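Local coordinates for translation initiation factor eIF-2B (Pyrococcus horikoshii, PDB 1VB5), which probably takes part in exchanging GDP for GTP on initiation factor 2, as a likely regulatory subunit of the eIF-2B alpha/beta/delta family, at residues Leu10-Arg15 with Ala21-Lys26; Arg15-Gly20 with Met235-Ile240; Ser143-Glu148 with Ile246-Phe251. All coordinates share one frame; numbering follows the deposited sequence.

Contact 1. Residues Leu10-Arg15 with Ala21-Lys26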
loop_
_atom_site.group_PDB
_atom_site.type_symbol
_atom_site.label_atom_id
_atom_site.label_comp_id
_atom_site.label_asym_id
_atom_site.label_seq_id
_atom_site.Cartn_x
_atom_site.Cartn_y
_atom_site.Cartn_z
ATOM N N LEU B 10 -20.252 -0.085 -24.003
ATOM C CA LEU B 10 -18.999 0.640 -23.839
ATOM C C LEU B 10 -19.021 1.371 -22.496
ATOM O O LEU B 10 -18.025 1.383 -21.769
ATOM C CB LEU B 10 -18.800 1.639 -24.984
ATOM C CG LEU B 10 -18.475 1.044 -26.362
ATOM C CD1 LEU B 10 -18.332 2.156 -27.392
ATOM C CD2 LEU B 10 -17.187 0.239 -26.280
ATOM N N ARG B 11 -20.165 1.970 -22.171
ATOM C CA ARG B 11 -20.320 2.687 -20.909
ATOM C C ARG B 11 -20.231 1.704 -19.747
ATOM O O ARG B 11 -19.525 1.947 -18.769
ATOM C CB ARG B 11 -21.675 3.403 -20.846
ATOM C CG ARG B 11 -21.909 4.437 -21.933
ATOM C CD ARG B 11 -23.175 5.247 -21.660
ATOM N NE ARG B 11 -23.473 6.175 -22.749
ATOM C CZ ARG B 11 -24.225 5.881 -23.808
ATOM N NH1 ARG B 11 -24.772 4.679 -23.930
ATOM N NH2 ARG B 11 -24.419 6.792 -24.754
ATOM N N GLU B 12 -20.954 0.593 -19.859
ATOM C CA GLU B 12 -20.960 -0.419 -18.810
ATOM C C GLU B 12 -19.545 -0.901 -18.486
ATOM O O GLU B 12 -19.214 -1.159 -17.327
ATOM C CB GLU B 12 -21.836 -1.600 -19.229
ATOM C CG GLU B 12 -22.054 -2.627 -18.129
ATOM C CD GLU B 12 -23.087 -3.677 -18.506
ATOM O OE1 GLU B 12 -23.365 -4.564 -17.668
ATOM O OE2 GLU B 12 -23.621 -3.615 -19.640
ATOM N N MET B 13 -18.709 -1.017 -19.513
ATOM C CA MET B 13 -17.334 -1.462 -19.316
ATOM C C MET B 13 -16.541 -0.358 -18.625
ATOM O O MET B 13 -15.738 -0.618 -17.728
ATOM C CB MET B 13 -16.675 -1.786 -20.662
ATOM C CG MET B 13 -17.411 -2.828 -21.498
ATOM S SD MET B 13 -16.515 -3.275 -23.005
ATOM C CE MET B 13 -16.557 -1.754 -23.874
ATOM N N LYS B 14 -16.793 0.877 -19.047
ATOM C CA LYS B 14 -16.099 2.038 -18.519
ATOM C C LYS B 14 -16.304 2.296 -17.024
ATOM O O LYS B 14 -15.379 2.742 -16.343
ATOM C CB LYS B 14 -16.505 3.278 -19.319
ATOM C CG LYS B 14 -15.518 4.421 -19.226
ATOM C CD LYS B 14 -14.184 4.036 -19.852
ATOM C CE LYS B 14 -13.161 5.160 -19.733
ATOM N NZ LYS B 14 -11.837 4.775 -20.307
ATOM N N ARG B 15 -17.499 2.018 -16.507
ATOM C CA ARG B 15 -17.761 2.254 -15.090
ATOM C C ARG B 15 -17.596 1.028 -14.195
ATOM O O ARG B 15 -17.986 1.048 -13.028
ATOM C CB ARG B 15 -19.157 2.861 -14.891
ATOM C CG ARG B 15 -20.324 2.016 -15.375
ATOM C CD ARG B 15 -21.649 2.628 -14.912
ATOM N NE ARG B 15 -22.814 1.847 -15.325
ATOM C CZ ARG B 15 -23.431 1.969 -16.498
ATOM N NH1 ARG B 15 -23.005 2.852 -17.395
ATOM N NH2 ARG B 15 -24.475 1.199 -16.777
ATOM N N ALA B 21 -9.760 -7.530 -16.078
ATOM C CA ALA B 21 -9.509 -7.807 -17.487
ATOM C C ALA B 21 -10.512 -8.786 -18.099
ATOM O O ALA B 21 -11.325 -8.405 -18.939
ATOM C CB ALA B 21 -8.089 -8.338 -17.661
ATOM N N SER B 22 -10.447 -10.042 -17.673
ATOM C CA SER B 22 -11.338 -11.081 -18.179
ATOM C C SER B 22 -12.763 -10.591 -18.452
ATOM O O SER B 22 -13.250 -10.689 -19.576
ATOM C CB SER B 22 -11.376 -12.251 -17.195
ATOM O OG SER B 22 -12.309 -13.229 -17.613
ATOM N N TRP B 23 -13.427 -10.061 -17.427
ATOM C CA TRP B 23 -14.795 -9.577 -17.581
ATOM C C TRP B 23 -14.918 -8.547 -18.705
ATOM O O TRP B 23 -15.821 -8.639 -19.541
ATOM C CB TRP B 23 -15.296 -8.954 -16.278
ATOM C CG TRP B 23 -16.740 -8.529 -16.336
ATOM C CD1 TRP B 23 -17.836 -9.319 -16.139
ATOM C CD2 TRP B 23 -17.239 -7.218 -16.636
ATOM N NE1 TRP B 23 -18.987 -8.582 -16.296
ATOM C CE2 TRP B 23 -18.650 -7.291 -16.601
ATOM C CE3 TRP B 23 -16.631 -5.988 -16.931
ATOM C CZ2 TRP B 23 -19.465 -6.180 -16.850
ATOM C CZ3 TRP B 23 -17.444 -4.882 -17.179
ATOM C CH2 TRP B 23 -18.846 -4.988 -17.136
ATOM N N LEU B 24 -14.020 -7.563 -18.715
ATOM C CA LEU B 24 -14.045 -6.528 -19.745
ATOM C C LEU B 24 -13.916 -7.139 -21.125
ATOM O O LEU B 24 -14.585 -6.713 -22.068
ATOM C CB LEU B 24 -12.909 -5.522 -19.542
ATOM C CG LEU B 24 -13.080 -4.452 -18.467
ATOM C CD1 LEU B 24 -11.888 -3.511 -18.525
ATOM C CD2 LEU B 24 -14.371 -3.677 -18.689
ATOM N N ALA B 25 -13.042 -8.134 -21.242
ATOM C CA ALA B 25 -12.825 -8.812 -22.510
ATOM C C ALA B 25 -14.146 -9.392 -23.009
ATOM O O ALA B 25 -14.469 -9.289 -24.192
ATOM C CB ALA B 25 -11.789 -9.918 -22.341
ATOM N N LYS B 26 -14.910 -9.991 -22.099
ATOM C CA LYS B 26 -16.197 -10.576 -22.455
ATOM C C LYS B 26 -17.164 -9.511 -22.958
ATOM O O LYS B 26 -17.834 -9.705 -23.969
ATOM C CB LYS B 26 -16.810 -11.299 -21.257
ATOM C CG LYS B 26 -16.031 -12.522 -20.822
ATOM C CD LYS B 26 -16.744 -13.272 -19.712
ATOM C CE LYS B 26 -15.913 -14.457 -19.245
ATOM N NZ LYS B 26 -16.586 -15.209 -18.150
#
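M13 and L24 make the apolar side-chain contact of this helix pair. The CD2 branch of L24 lies 3.6 Å from CB of M13 and 3.5 Å from M13 O, so one methyl rests at once on the root of the side chain and on the backbone carbonyl. With CG anti to the carbonyl carbon (chi1 -78°), L24 is carried toward the first helix, and CD2 is the branch that does not extend the line from CA. CB makes the closest side-chain contact of M13; the chain then turns off, SD passing 4.1 Å from L24 O. The side chain of M13 goes on to touch V58 of helix 41-58, and L24 also meets M62.

Aromatic contacts come from W23, whose six-membered ring reaches the opposite backbone edge-on. Its CH2 is 3.9 Å from E12 O, which lies in the plane of the indole, and CZ3 is 4.0 Å from M13 CA. The aliphatic part of E12 adds a further touch, CG to W23 CH2 at 4.1 Å, with the two side chains crossing at about a right angle and the carboxylate turned 61° from the ring. The charged end of E12 is engaged elsewhere, in a salt bridge from OE2 to K27 one residue beyond A21-K26.

No hydrogen bond joins the two segments. The axes of the short segments 10-14 and 21-26 run nearly antiparallel, at 175°, with a closest approach of 10.3 Å, and the closest CA pair, M13 with L24, is 6.1 Å apart. This is an antiparallel helical hairpin, helix 4-14 turning back into helix 21-38 through a short loop. Its cohesion at this level therefore rests on van der Waals contact, with carbon atoms of L24 and W23 laid against the last turn of the first helix and the E12-K27 ion pair beside it.

Contact 2. Residues Arg15-Gly20 with Met235-Ile240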
loop_
_atom_site.group_PDB
_atom_site.type_symbol
_atom_site.label_atom_id
_atom_site.label_comp_id
_atom_site.label_asym_id
_atom_site.label_seq_id
_atom_site.Cartn_x
_atom_site.Cartn_y
_atom_site.Cartn_z
ATOM N N ARG B 15 -17.499 2.018 -16.507
ATOM C CA ARG B 15 -17.761 2.254 -15.090
ATOM C C ARG B 15 -17.596 1.028 -14.195
ATOM O O ARG B 15 -17.986 1.048 -13.028
ATOM C CB ARG B 15 -19.157 2.861 -14.891
ATOM C CG ARG B 15 -20.324 2.016 -15.375
ATOM C CD ARG B 15 -21.649 2.628 -14.912
ATOM N NE ARG B 15 -22.814 1.847 -15.325
ATOM C CZ ARG B 15 -23.431 1.969 -16.498
ATOM N NH1 ARG B 15 -23.005 2.852 -17.395
ATOM N NH2 ARG B 15 -24.475 1.199 -16.777
ATOM N N GLU B 16 -17.011 -0.034 -14.738
ATOM C CA GLU B 16 -16.773 -1.251 -13.968
ATOM C C GLU B 16 -15.457 -1.089 -13.205
ATOM O O GLU B 16 -14.475 -0.602 -13.768
ATOM C CB GLU B 16 -16.670 -2.458 -14.904
ATOM C CG GLU B 16 -16.244 -3.755 -14.228
ATOM C CD GLU B 16 -17.250 -4.244 -13.200
ATOM O OE1 GLU B 16 -18.443 -4.375 -13.545
ATOM O OE2 GLU B 16 -16.847 -4.506 -12.048
ATOM N N ARG B 17 -15.432 -1.490 -11.936
ATOM C CA ARG B 17 -14.205 -1.375 -11.150
ATOM C C ARG B 17 -13.866 -2.566 -10.270
ATOM O O ARG B 17 -12.802 -2.597 -9.656
ATOM C CB ARG B 17 -14.224 -0.100 -10.307
ATOM C CG ARG B 17 -15.580 0.323 -9.802
ATOM C CD ARG B 17 -15.634 1.833 -9.824
ATOM N NE ARG B 17 -15.316 2.323 -11.162
ATOM C CZ ARG B 17 -15.040 3.587 -11.460
ATOM N NH1 ARG B 17 -15.035 4.514 -10.508
ATOM N NH2 ARG B 17 -14.775 3.925 -12.717
ATOM N N ILE B 18 -14.761 -3.543 -10.204
ATOM C CA ILE B 18 -14.502 -4.734 -9.406
ATOM C C ILE B 18 -13.934 -5.824 -10.316
ATOM O O ILE B 18 -12.766 -6.203 -10.189
ATOM C CB ILE B 18 -15.786 -5.249 -8.722
ATOM C CG1 ILE B 18 -16.357 -4.163 -7.802
ATOM C CG2 ILE B 18 -15.477 -6.510 -7.926
ATOM C CD1 ILE B 18 -15.383 -3.664 -6.744
ATOM N N LYS B 19 -14.756 -6.321 -11.236
ATOM C CA LYS B 19 -14.303 -7.346 -12.171
ATOM C C LYS B 19 -13.170 -6.754 -13.010
ATOM O O LYS B 19 -13.204 -5.573 -13.366
ATOM C CB LYS B 19 -15.461 -7.790 -13.068
ATOM C CG LYS B 19 -16.506 -8.635 -12.354
ATOM C CD LYS B 19 -15.907 -9.953 -11.871
ATOM C CE LYS B 19 -16.949 -10.839 -11.192
ATOM N NZ LYS B 19 -16.373 -12.132 -10.703
ATOM N N GLY B 20 -12.168 -7.571 -13.324
ATOM C CA GLY B 20 -11.034 -7.077 -14.086
ATOM C C GLY B 20 -10.980 -7.372 -15.573
ATOM O O GLY B 20 -12.007 -7.448 -16.246
ATOM N N MET B 235 -3.931 3.933 -16.786
ATOM C CA MET B 235 -5.225 4.588 -16.611
ATOM C C MET B 235 -5.444 5.154 -15.206
ATOM O O MET B 235 -4.977 4.595 -14.211
ATOM C CB MET B 235 -6.352 3.608 -16.970
ATOM C CG MET B 235 -7.740 4.237 -17.036
ATOM S SD MET B 235 -9.009 3.109 -17.678
ATOM C CE MET B 235 -9.659 2.392 -16.158
ATOM N N GLU B 236 -6.170 6.266 -15.139
ATOM C CA GLU B 236 -6.452 6.933 -13.875
ATOM C C GLU B 236 -7.930 7.343 -13.781
ATOM O O GLU B 236 -8.560 7.643 -14.797
ATOM C CB GLU B 236 -5.566 8.177 -13.759
ATOM C CG GLU B 236 -5.505 8.780 -12.372
ATOM C CD GLU B 236 -4.712 10.079 -12.320
ATOM O OE1 GLU B 236 -3.710 10.205 -13.060
ATOM O OE2 GLU B 236 -5.090 10.967 -11.525
ATOM N N ARG B 237 -8.475 7.338 -12.566
ATOM C CA ARG B 237 -9.863 7.743 -12.324
ATOM C C ARG B 237 -9.842 8.811 -11.235
ATOM O O ARG B 237 -8.927 8.847 -10.415
ATOM C CB ARG B 237 -10.724 6.588 -11.795
ATOM C CG ARG B 237 -10.927 5.388 -12.694
ATOM C CD ARG B 237 -11.856 4.401 -11.975
ATOM N NE ARG B 237 -11.511 3.002 -12.208
ATOM C CZ ARG B 237 -11.850 2.313 -13.292
ATOM N NH1 ARG B 237 -12.558 2.890 -14.257
ATOM N NH2 ARG B 237 -11.477 1.043 -13.412
ATOM N N ASP B 238 -10.859 9.665 -11.215
ATOM C CA ASP B 238 -10.951 10.705 -10.196
ATOM C C ASP B 238 -11.273 10.075 -8.844
ATOM O O ASP B 238 -12.027 9.103 -8.766
ATOM C CB ASP B 238 -12.040 11.712 -10.568
ATOM C CG ASP B 238 -11.585 12.695 -11.625
ATOM O OD1 ASP B 238 -10.795 12.297 -12.507
ATOM O OD2 ASP B 238 -12.024 13.866 -11.582
ATOM N N LEU B 239 -10.694 10.629 -7.783
ATOM C CA LEU B 239 -10.927 10.116 -6.435
ATOM C C LEU B 239 -10.930 11.238 -5.402
ATOM O O LEU B 239 -10.117 12.166 -5.467
ATOM C CB LEU B 239 -9.855 9.081 -6.071
ATOM C CG LEU B 239 -9.833 8.548 -4.632
ATOM C CD1 LEU B 239 -11.095 7.747 -4.346
ATOM C CD2 LEU B 239 -8.605 7.682 -4.434
ATOM N N ILE B 240 -11.858 11.149 -4.455
ATOM C CA ILE B 240 -11.986 12.133 -3.385
ATOM C C ILE B 240 -12.404 11.450 -2.085
ATOM O O ILE B 240 -13.350 10.666 -2.059
ATOM C CB ILE B 240 -13.037 13.217 -3.724
ATOM C CG1 ILE B 240 -12.598 14.009 -4.953
ATOM C CG2 ILE B 240 -13.207 14.167 -2.544
ATOM C CD1 ILE B 240 -13.549 15.136 -5.326
#
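R17 and R237 bring two like-charged side chains together across this contact. The carbon CD of R237 lies over one face of the R17 guanidinium, 3.3 Å from R17 CZ, and the two guanidinium planes are inclined by 46°. R17 reaches this position through a chain bent at both chi2 and chi3. R17 NH2 and R237 NH1 are modelled only 2.9 Å apart; as both are donors, this is no hydrogen bond, and so short a separation makes the exact placing of the two groups doubtful.

The segments themselves are largely irregular. Residues 15-20 form the turn of the helical hairpin between helix 4-14 and helix 21-38. The loop 235-240 runs up to and includes the first residue of strand 240-241, which pairs with strand 244-245.

No clear hydrogen bond crosses between the segments; within the turn, E16 OE2 accepts from I18 N and K19 N, each at 2.9 Å, with N-H...O angles of 141° and 143°. The two donors approach from opposite faces of the carboxylate plane, I18 N on the anti side and K19 N from above, so that one oxygen grips two consecutive amides just ahead of G20, the N-cap of helix 21-38. K19 NZ is hydrogen-bonded in turn to H151.

Contact 3. Residues Ser143-Glu148 with Ile246-Phe251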
loop_
_atom_site.group_PDB
_atom_site.type_symbol
_atom_site.label_atom_id
_atom_site.label_comp_id
_atom_site.label_asym_id
_atom_site.label_seq_id
_atom_site.Cartn_x
_atom_site.Cartn_y
_atom_site.Cartn_z
ATOM N N SER B 143 -7.290 -3.732 -1.363
ATOM C CA SER B 143 -7.039 -3.030 -2.627
ATOM C C SER B 143 -7.715 -1.675 -2.818
ATOM O O SER B 143 -8.733 -1.572 -3.511
ATOM C CB SER B 143 -7.414 -3.926 -3.815
ATOM O OG SER B 143 -6.817 -5.205 -3.699
ATOM N N SER B 144 -7.134 -0.635 -2.229
ATOM C CA SER B 144 -7.683 0.713 -2.357
ATOM C C SER B 144 -7.600 1.161 -3.814
ATOM O O SER B 144 -6.704 0.746 -4.544
ATOM C CB SER B 144 -6.893 1.688 -1.480
ATOM O OG SER B 144 -6.946 1.290 -0.123
ATOM N N PRO B 145 -8.503 2.057 -4.240
ATOM C CA PRO B 145 -9.577 2.668 -3.452
ATOM C C PRO B 145 -10.955 2.024 -3.621
ATOM O O PRO B 145 -11.881 2.356 -2.886
ATOM C CB PRO B 145 -9.574 4.097 -3.958
ATOM C CG PRO B 145 -9.398 3.878 -5.432
ATOM C CD PRO B 145 -8.302 2.802 -5.497
ATOM N N ASP B 146 -11.092 1.112 -4.583
ATOM C CA ASP B 146 -12.385 0.472 -4.843
ATOM C C ASP B 146 -12.615 -0.823 -4.078
ATOM O O ASP B 146 -13.708 -1.379 -4.102
ATOM C CB ASP B 146 -12.541 0.213 -6.340
ATOM C CG ASP B 146 -12.472 1.487 -7.149
ATOM O OD1 ASP B 146 -13.326 2.371 -6.916
ATOM O OD2 ASP B 146 -11.564 1.609 -8.003
ATOM N N TYR B 147 -11.572 -1.305 -3.415
ATOM C CA TYR B 147 -11.661 -2.518 -2.614
ATOM C C TYR B 147 -12.142 -3.766 -3.355
ATOM O O TYR B 147 -12.959 -4.523 -2.837
ATOM C CB TYR B 147 -12.551 -2.258 -1.394
ATOM C CG TYR B 147 -12.057 -1.119 -0.526
ATOM C CD1 TYR B 147 -12.891 -0.052 -0.198
ATOM C CD2 TYR B 147 -10.742 -1.092 -0.062
ATOM C CE1 TYR B 147 -12.426 1.015 0.565
ATOM C CE2 TYR B 147 -10.266 -0.034 0.700
ATOM C CZ TYR B 147 -11.112 1.016 1.011
ATOM O OH TYR B 147 -10.644 2.065 1.770
ATOM N N GLU B 148 -11.625 -3.991 -4.559
ATOM C CA GLU B 148 -12.008 -5.172 -5.324
ATOM C C GLU B 148 -11.480 -6.403 -4.579
ATOM O O GLU B 148 -11.910 -7.532 -4.827
ATOM C CB GLU B 148 -11.417 -5.119 -6.739
ATOM C CG GLU B 148 -9.890 -5.121 -6.783
ATOM C CD GLU B 148 -9.278 -3.719 -6.769
ATOM O OE1 GLU B 148 -9.941 -2.757 -6.308
ATOM O OE2 GLU B 148 -8.116 -3.588 -7.216
ATOM N N ILE B 246 -7.546 13.024 -4.400
ATOM C CA ILE B 246 -6.477 12.046 -4.338
ATOM C C ILE B 246 -6.081 11.527 -5.713
ATOM O O ILE B 246 -6.925 11.080 -6.487
ATOM C CB ILE B 246 -6.906 10.870 -3.430
ATOM C CG1 ILE B 246 -7.264 11.415 -2.039
ATOM C CG2 ILE B 246 -5.793 9.821 -3.342
ATOM C CD1 ILE B 246 -7.965 10.416 -1.136
ATOM N N ARG B 247 -4.794 11.615 -6.023
ATOM C CA ARG B 247 -4.290 11.115 -7.297
ATOM C C ARG B 247 -4.607 9.615 -7.269
ATOM O O ARG B 247 -4.414 8.955 -6.242
ATOM C CB ARG B 247 -2.778 11.348 -7.387
ATOM C CG ARG B 247 -2.159 11.021 -8.732
ATOM C CD ARG B 247 -2.650 11.963 -9.832
ATOM N NE ARG B 247 -2.120 11.567 -11.136
ATOM C CZ ARG B 247 -0.888 11.833 -11.561
ATOM N NH1 ARG B 247 -0.045 12.510 -10.788
ATOM N NH2 ARG B 247 -0.493 11.412 -12.755
ATOM N N ASN B 248 -5.099 9.077 -8.380
ATOM C CA ASN B 248 -5.466 7.665 -8.414
ATOM C C ASN B 248 -5.072 6.938 -9.695
ATOM O O ASN B 248 -5.920 6.649 -10.542
ATOM C CB ASN B 248 -6.979 7.544 -8.166
ATOM C CG ASN B 248 -7.483 6.107 -8.200
ATOM O OD1 ASN B 248 -6.840 5.186 -7.693
ATOM N ND2 ASN B 248 -8.660 5.917 -8.783
ATOM N N VAL B 249 -3.779 6.659 -9.836
ATOM C CA VAL B 249 -3.266 5.932 -10.993
ATOM C C VAL B 249 -3.543 4.479 -10.636
ATOM O O VAL B 249 -2.957 3.935 -9.694
ATOM C CB VAL B 249 -1.741 6.156 -11.175
ATOM C CG1 VAL B 249 -1.228 5.377 -12.386
ATOM C CG2 VAL B 249 -1.452 7.646 -11.354
ATOM N N LEU B 250 -4.443 3.855 -11.387
ATOM C CA LEU B 250 -4.861 2.485 -11.113
ATOM C C LEU B 250 -3.901 1.352 -11.436
ATOM O O LEU B 250 -4.004 0.276 -10.848
ATOM C CB LEU B 250 -6.198 2.219 -11.806
ATOM C CG LEU B 250 -7.380 3.050 -11.293
ATOM C CD1 LEU B 250 -8.454 3.106 -12.355
ATOM C CD2 LEU B 250 -7.914 2.453 -9.993
ATOM N N PHE B 251 -2.969 1.569 -12.357
ATOM C CA PHE B 251 -2.055 0.492 -12.704
ATOM C C PHE B 251 -0.585 0.845 -12.603
ATOM O O PHE B 251 -0.190 2.005 -12.724
ATOM C CB PHE B 251 -2.369 -0.035 -14.108
ATOM C CG PHE B 251 -3.819 -0.371 -14.308
ATOM C CD1 PHE B 251 -4.710 0.589 -14.766
ATOM C CD2 PHE B 251 -4.299 -1.638 -14.004
ATOM C CE1 PHE B 251 -6.069 0.292 -14.920
ATOM C CE2 PHE B 251 -5.652 -1.944 -14.152
ATOM C CZ PHE B 251 -6.537 -0.977 -14.611
HETATM O O HOH W 1 -11.058 4.175 -8.988
#
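P145 sets its ring against the side-chain amide of N248. The carbonyl oxygen makes the closest touch: N248 OD1 is 3.6 Å from P145 CD and 3.7 Å from P145 CG, and the two side chains cross at a slant. N248 is directed there by a CG anti to the backbone N (chi1 179°). A looser touch joins D146 OD2 to L250 CD2, at 4.2 Å.

The polar link is indirect. A water donates to D146 OD2 at 2.8 Å and accepts from N248 ND2 at 3.0 Å, bridging carboxylate and amide; ND2 has a second, weak hydrogen bond to R237 O.

Further out, a cis peptide bond before P145 shapes the bend of 143-148. Its backbone is tied down by S144 N to D168 and S144 O to K197, and L250 is fixed by backbone hydrogen bonds to A198 and M235. The second subunit also comes close: R247 forms a salt bridge with E164 of that subunit, and Y147 a cation-pi contact with its R241.

The bend follows strand 136-141 of the large mixed sheet and precedes helix 148-158, while 246-251 runs from strand 244-245 into strand 251-254 of the three-stranded antiparallel sheet.

Contacts 1 and 2 share R15, and their centres are about 11 Å apart; W23 packs on E16, CZ3 to CG at 3.4 Å, so the helical hairpin and its turn form one continuous patch. Contact 2 lies about 7 Å, centre to centre, from contact 3, joined by a salt bridge from E236 to R247. Contacts 1 and 3 do not touch, with centres about 17 Å apart. Along the chain both segments of contact 1 precede those of contact 3, whereas contact 2 interleaves with each. Contact 2 thus connects the N-terminal helices to contact 3, which lies against the second subunit in a domain consistent with a Rossmann-like fold.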